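Local coordinates for cystathionine beta-lyase family protein, YNBB B.subtilis ortholog (Clostridium acetobutylicum, PDB 3HVY) that is a putative cystathionine beta-lyase linked to aluminium resistance and carries pyridoxal phosphate as a lysine-bound cofactor, as expected of the methionine gamma-lyase family, at the interface of chains A and B and the interface of chains A and C. Residues are numbered along the deposited sequence; one frame, centred on the assembly and turned at random. Chains: chain A/B/C, Cystathionine beta-lyase family protein, YNBB B.subtilis ortholog.

Contact 1: the interface of chains A and B. Residues chain A 99-100, 102, 243, 385-386; chain B 68-69, 276, 280.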
# COMPACT_ATOMS: atom_id res chain seq x y z
N VAL A 99 2.38 12.60 -13.21
CA VAL A 99 2.00 11.38 -13.93
C VAL A 99 3.12 10.87 -14.79
O VAL A 99 3.13 9.70 -15.15
CB VAL A 99 0.65 11.52 -14.74
CG1 VAL A 99 -0.47 11.92 -13.80
CG2 VAL A 99 0.77 12.50 -15.90
N ASN A 100 4.07 11.77 -15.09
CA ASN A 100 5.30 11.45 -15.83
C ASN A 100 6.22 12.66 -15.82
O ASN A 100 5.92 13.68 -15.19
CB ASN A 100 5.02 10.96 -17.26
CG ASN A 100 4.18 11.93 -18.08
OD1 ASN A 100 4.17 13.14 -17.84
ND2 ASN A 100 3.49 11.40 -19.08
N THR A 102 6.97 14.61 -18.39
CA THR A 102 6.39 15.69 -19.17
C THR A 102 5.54 16.53 -18.27
O THR A 102 5.56 17.78 -18.36
CB THR A 102 5.60 15.12 -20.34
OG1 THR A 102 6.51 14.36 -21.12
CG2 THR A 102 4.97 16.20 -21.20
N ILE A 243 10.79 7.94 -12.53
CA ILE A 243 10.88 6.56 -13.08
C ILE A 243 12.03 6.42 -14.09
O ILE A 243 12.16 5.42 -14.79
CB ILE A 243 9.52 5.97 -13.57
CG1 ILE A 243 8.94 6.77 -14.76
CG2 ILE A 243 8.53 5.84 -12.34
CD1 ILE A 243 7.76 6.04 -15.51
N GLN A 385 5.91 0.42 -15.09
CA GLN A 385 5.43 0.58 -16.45
C GLN A 385 5.96 1.89 -16.99
O GLN A 385 5.74 2.94 -16.39
CB GLN A 385 3.91 0.50 -16.48
CG GLN A 385 3.31 0.53 -17.91
CD GLN A 385 1.86 0.91 -17.91
OE1 GLN A 385 1.49 1.99 -17.46
NE2 GLN A 385 1.01 0.02 -18.41
N GLY A 386 6.75 1.80 -18.06
CA GLY A 386 7.33 2.96 -18.69
C GLY A 386 8.66 3.44 -18.13
O GLY A 386 9.21 4.44 -18.62
N GLY B 68 4.03 3.37 -12.70
CA GLY B 68 4.59 4.20 -13.75
C GLY B 68 3.51 5.04 -14.41
O GLY B 68 2.70 5.70 -13.72
N TYR B 69 3.47 4.99 -15.74
CA TYR B 69 2.51 5.76 -16.54
C TYR B 69 1.03 5.46 -16.26
O TYR B 69 0.17 6.32 -16.47
CB TYR B 69 2.75 5.53 -18.05
CG TYR B 69 4.05 6.05 -18.56
CD1 TYR B 69 4.58 7.22 -18.07
CD2 TYR B 69 4.73 5.39 -19.58
CE1 TYR B 69 5.76 7.72 -18.53
CE2 TYR B 69 5.91 5.87 -20.05
CZ TYR B 69 6.44 7.05 -19.53
OH TYR B 69 7.62 7.60 -19.99
N ILE B 276 -1.62 15.02 -22.61
CA ILE B 276 -1.66 13.83 -21.75
C ILE B 276 -3.03 13.66 -21.12
O ILE B 276 -3.65 12.58 -21.21
CB ILE B 276 -0.59 13.89 -20.66
CG1 ILE B 276 0.79 13.86 -21.32
CG2 ILE B 276 -0.75 12.72 -19.68
CD1 ILE B 276 1.87 13.75 -20.29
N CYS B 280 -2.55 9.25 -18.68
CA CYS B 280 -1.52 8.77 -17.80
C CYS B 280 -1.93 9.08 -16.36
O CYS B 280 -2.59 10.11 -16.10
CB CYS B 280 -0.18 9.46 -18.06
SG CYS B 280 0.56 9.12 -19.68
O HOH W 1 1.48 8.09 -13.43
O HOH W 2 10.27 6.82 -18.21
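B:Tyr69 reaches from chain B into chain A, where A:Gly386, A:Ile243 and A:Asn100 receive its ring. Its CG stands anti to its own carbonyl carbon (chi1 -66°), which puts the ring between A:Gly386 and A:Ile243 on one side and A:Asn100 beyond the other rim. CB of B:Tyr69 lies 3.8 Å from OE1 of the A:Gln385 side chain, a loose contact. Further out the ring has two different flanks. CE2 of B:Tyr69 touches CA of A:Gly386 at 3.5 Å, and this CA is raised from the ring plane, outside the rim. CD1 of A:Ile243 is on the same side of the plane, 4.0 Å from CE1 of B:Tyr69. CB of A:Asn100 is 3.6 Å from CE1 of B:Tyr69, out beyond the rim. At the tip, the phenol OH meets water 2, which also contacts the carbonyl O of A:Gly386. The tyrosine end of this bridge is the longer one.

The base of the tyrosine is fixed by its backbone. N of B:Tyr69 donates to O of A:Gln385 at 3.1 Å, from above the carbonyl plane. Water 1 links O of A:Val99 to O of B:Gly68.

Beside the ring is a second, mostly apolar patch. The amide of A:Asn100 and the CD1 methyl of B:Ile276 meet tip to tip, with CG of A:Asn100 3.7 Å from that methyl. CG2 of A:Val99 packs on CB of B:Cys280 at 3.8 Å.

The contact is built mainly from loops. A:Val99 and A:Asn100 lie just before helix 101-111. A:Ile243 precedes A:Lys244, the cofactor-bearing lysine, so chain B probably helps to shape the active site of chain A.

Contact 2: the interface of chains A and C. Residues chain A 54, 57-59; chain C 359-361.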
# COMPACT_ATOMS: atom_id res chain seq x y z
N GLN A 54 22.09 12.52 5.65
CA GLN A 54 22.55 12.68 7.01
C GLN A 54 22.30 14.13 7.48
O GLN A 54 21.90 14.35 8.62
CB GLN A 54 24.02 12.30 7.11
CG GLN A 54 24.21 10.83 6.81
CD GLN A 54 25.62 10.40 6.95
OE1 GLN A 54 26.55 11.19 6.76
NE2 GLN A 54 25.80 9.14 7.27
N ARG A 57 18.86 14.50 8.58
CA ARG A 57 18.60 13.60 9.70
C ARG A 57 17.47 12.65 9.39
O ARG A 57 16.52 12.50 10.18
CB ARG A 57 18.29 14.38 10.96
CG ARG A 57 19.39 15.32 11.48
CD ARG A 57 20.57 14.56 11.98
NE ARG A 57 21.69 15.42 12.38
CZ ARG A 57 21.93 15.79 13.63
NH1 ARG A 57 21.10 15.39 14.63
NH2 ARG A 57 22.99 16.58 13.88
N ILE A 58 17.55 12.01 8.23
CA ILE A 58 16.50 11.08 7.81
C ILE A 58 16.43 9.95 8.83
O ILE A 58 17.45 9.39 9.27
CB ILE A 58 16.70 10.56 6.38
CG1 ILE A 58 16.66 11.72 5.38
CG2 ILE A 58 15.67 9.47 6.03
CD1 ILE A 58 15.42 12.66 5.52
N SER A 59 15.20 9.63 9.20
CA SER A 59 14.94 8.61 10.19
C SER A 59 13.76 7.75 9.72
O SER A 59 13.13 8.04 8.69
CB SER A 59 14.55 9.26 11.51
OG SER A 59 13.19 9.63 11.46
N ASP C 359 18.81 7.16 10.33
CA ASP C 359 19.19 7.25 11.76
C ASP C 359 20.68 7.32 12.03
O ASP C 359 21.16 6.75 13.02
CB ASP C 359 18.67 6.06 12.53
CG ASP C 359 17.18 6.04 12.62
OD1 ASP C 359 16.57 7.12 12.66
OD2 ASP C 359 16.66 4.91 12.70
N SER C 360 21.39 8.04 11.18
CA SER C 360 22.84 8.19 11.29
C SER C 360 23.28 8.86 12.58
O SER C 360 24.45 8.74 12.98
CB SER C 360 23.37 9.04 10.12
OG SER C 360 22.80 10.35 10.12
N PHE C 361 22.36 9.60 13.20
CA PHE C 361 22.64 10.41 14.38
C PHE C 361 22.33 9.65 15.65
O PHE C 361 22.50 10.18 16.73
CB PHE C 361 21.74 11.66 14.37
CG PHE C 361 20.27 11.32 14.23
CD1 PHE C 361 19.52 10.96 15.34
CD2 PHE C 361 19.68 11.27 12.98
CE1 PHE C 361 18.19 10.60 15.21
CE2 PHE C 361 18.35 10.96 12.84
CZ PHE C 361 17.60 10.59 13.94
O HOH W 3 20.16 9.78 8.78
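A:Arg57 passes alongside the C:Phe361 ring, raised above its plane and outside its rim; this is the tightly packed part of the contact. The methylene CD of A:Arg57 sits 3.6 Å from CD2 of C:Phe361. CB of A:Arg57 is 3.9 Å from CE2 of C:Phe361, on the same side of the ring plane. The arginine chain bends at chi2 (-68°), and the bend turns CD toward the CD2 side of the ring. The guanidinium continues past it, with NH1 of A:Arg57 3.8 Å from CB of C:Phe361. Its plane is turned 24° from the ring, so the two flat groups are nearly parallel, but NH1 lies near the CB end and not over the ring centre. O of A:Gln54 lies at the edge of the guanidinium, in its plane. The ring is backed on its opposite face by its own loop, with the carbonyl carbon of C:Asp359 offset toward the rim.

Next to this packing the backbones join. N of C:Asp359 donates to O of A:Ile58 at 2.8 Å, in the carbonyl plane and close to straight. Both A:Arg57 and C:Asp359 have left-handed backbone torsions, which probably help to bend the two loops here.

The side toward A:Gln54 is looser and is mediated by water. Here the aliphatic part of A:Gln54, at the end of helix 18-55, faces C:Ser360, and CG of A:Gln54 is 3.9 Å from CB of C:Ser360. No direct hydrogen bond joins this pair. Water 3 fills the join instead. It contacts O of A:Ile58, the same carbonyl that C:Asp359 uses, and also N of C:Ser360. The serine hydroxyl completes the bridge: OG of C:Ser360, set between its backbone N and carbonyl carbon (chi1 61°), lies 3.0 Å from water 3.

The centres of contact 1 and contact 2 are about 31 Å apart, and the two share no residue. Chain A takes part in both, with chain B at one and chain C at the other. Each interface is two-fold symmetric, so every chain also supplies the partner half of each contact. One short stretch of sequence therefore serves both: residues 54-59 work in contact 2, and 68-69 of the same chain work in the twin of contact 1. Together the two interfaces tie the chains into the deposited tetramer. Contact 1 lies beside the cofactor lysine; for contact 2 the structure alone shows no role beyond assembly.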